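Local coordinates for ketosynthase (Streptomyces sp. MSC090213JE08, PDB 6KXF) that pairs as ketosynthase with a chain length factor in the ishigamide system and probably condenses acyl and malonyl units carried on acyl carrier protein, at the interface of chains B and A. Numbering follows the deposited sequence. Chains: chain A, Ketosynthase; chain B, Ketosynthase.

The interface of chains B and A. Residues chain B 175, 263-264, 398; chain A 162, 167-169, 171.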
loop_
_atom_site.group_PDB
_atom_site.type_symbol
_atom_site.label_atom_id
_atom_site.label_comp_id
_atom_site.label_asym_id
_atom_site.label_seq_id
_atom_site.Cartn_x
_atom_site.Cartn_y
_atom_site.Cartn_z
ATOM N N TYR B 175 -8.755 4.387 -1.477
ATOM C CA TYR B 175 -8.384 4.492 -0.031
ATOM C C TYR B 175 -7.903 5.921 0.271
ATOM O O TYR B 175 -8.198 6.455 1.354
ATOM C CB TYR B 175 -7.242 3.551 0.345
ATOM C CG TYR B 175 -7.584 2.150 0.768
ATOM C CD1 TYR B 175 -7.969 1.182 -0.149
ATOM C CD2 TYR B 175 -7.448 1.783 2.101
ATOM C CE1 TYR B 175 -8.195 -0.126 0.249
ATOM C CE2 TYR B 175 -7.646 0.486 2.504
ATOM C CZ TYR B 175 -8.037 -0.470 1.583
ATOM O OH TYR B 175 -8.244 -1.753 2.011
ATOM N N SER B 263 -13.546 -2.715 3.325
ATOM C CA SER B 263 -13.763 -4.046 3.858
ATOM C C SER B 263 -12.540 -4.885 3.537
ATOM O O SER B 263 -11.832 -4.601 2.558
ATOM C CB SER B 263 -15.009 -4.676 3.299
ATOM O OG SER B 263 -14.756 -5.187 1.996
ATOM N N CYS B 264 -12.290 -5.905 4.371
ATOM C CA CYS B 264 -11.271 -6.934 4.085
ATOM C C CYS B 264 -11.964 -8.293 3.920
ATOM O O CYS B 264 -12.797 -8.649 4.725
ATOM C CB CYS B 264 -10.201 -6.991 5.173
ATOM S SG CYS B 264 -8.820 -8.078 4.761
ATOM N N ASN B 398 -8.298 -6.484 -0.013
ATOM C CA ASN B 398 -8.576 -5.083 0.314
ATOM C C ASN B 398 -9.646 -4.571 -0.666
ATOM O O ASN B 398 -9.389 -4.533 -1.855
ATOM C CB ASN B 398 -7.325 -4.169 0.214
ATOM C CG ASN B 398 -6.248 -4.439 1.255
ATOM O OD1 ASN B 398 -5.232 -3.747 1.302
ATOM N ND2 ASN B 398 -6.476 -5.403 2.134
ATOM N N ALA A 162 -4.965 -10.256 8.534
ATOM C CA ALA A 162 -6.412 -10.340 8.502
ATOM C C ALA A 162 -6.866 -11.795 8.260
ATOM O O ALA A 162 -7.862 -12.233 8.842
ATOM C CB ALA A 162 -6.978 -9.405 7.446
ATOM N N LEU A 167 -9.958 -10.953 10.386
ATOM C CA LEU A 167 -10.212 -9.520 10.582
ATOM C C LEU A 167 -10.793 -8.918 9.294
ATOM O O LEU A 167 -10.053 -8.602 8.373
ATOM C CB LEU A 167 -8.876 -8.858 10.937
ATOM C CG LEU A 167 -8.181 -9.396 12.186
ATOM C CD1 LEU A 167 -6.798 -8.763 12.357
ATOM C CD2 LEU A 167 -9.026 -9.139 13.430
ATOM N N LYS A 168 -12.103 -8.693 9.266
ATOM C CA LYS A 168 -12.779 -8.315 8.036
ATOM C C LYS A 168 -12.967 -6.792 7.954
ATOM O O LYS A 168 -13.641 -6.289 7.044
ATOM C CB LYS A 168 -14.151 -8.989 7.983
ATOM C CG LYS A 168 -14.157 -10.498 7.784
ATOM C CD LYS A 168 -15.575 -10.994 7.453
ATOM C CE LYS A 168 -15.984 -12.255 8.186
ATOM N NZ LYS A 168 -15.268 -13.438 7.660
ATOM N N GLY A 169 -12.473 -6.072 8.970
ATOM C CA GLY A 169 -12.592 -4.653 9.030
ATOM C C GLY A 169 -11.573 -3.982 8.104
ATOM O O GLY A 169 -10.857 -4.648 7.348
ATOM N N ASN A 171 -8.478 -2.627 6.335
ATOM C CA ASN A 171 -7.195 -3.196 6.199
ATOM C C ASN A 171 -6.352 -2.303 5.284
ATOM O O ASN A 171 -6.664 -2.196 4.125
ATOM C CB ASN A 171 -7.292 -4.613 5.643
ATOM C CG ASN A 171 -6.025 -5.396 5.843
ATOM O OD1 ASN A 171 -5.174 -5.448 4.944
ATOM N ND2 ASN A 171 -5.878 -5.960 7.041
HETATM O O HOH W 1 -10.048 -2.511 3.794
HETATM O O HOH W 2 -3.488 -3.482 3.518
#
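B:Tyr175, B:Cys264 and B:Asn398 surround A:Asn171 at the join between two thiolase-fold subunits, the ketosynthase and its chain length factor. B:Tyr175 lies on helix 172-185, which in this family follows the nucleophilic cysteine, while A:Asn171 begins strand 171-174.

Direct hydrogen bonds hold both backbone and side chain of A:Asn171. The phenol OH of B:Tyr175 donates to the backbone O of A:Asn171 at 2.7 Å, arriving nearly head-on and slightly tilted from the carbonyl plane. The amide ND2 of B:Asn398 reaches the side-chain OD1 of A:Asn171 at 3.1 Å; the side chains run roughly perpendicular, with their amide planes 57° apart. Farther along, the backbone N of B:Cys264 donates to A:Lys168 O over 3.0 Å, straight at the hydrogen (171°) but from above the carbonyl plane.

Two waters reinforce this grip. Water 1 sits 2.6 Å from B:Tyr175 OH and also bonds A:Asn171 N, carrying the phenol's reach to the backbone N of the asparagine whose carbonyl it already binds. Water 2 joins B:Asn398 OD1, at 2.8 Å, to A:Asn171 OD1; both ends of the B:Asn398 amide are thus engaged, which would favour the orientation with ND2 toward A:Asn171. A leucine in place of B:Asn398 would probably leave A:Asn171 OD1 without its direct donor and water 2 without one anchor, freeing the partner amide to turn.

Apolar contact centres on B:Cys264. With SG anti to the backbone N (chi1 -172°), its sulfur points at helix 156-165 and meets A:Ala162 CB at 3.5 Å. Its CB rests against A:Asn171 CB at 3.8 Å and also faces the carbonyl oxygens of A:Leu167 and A:Gly169.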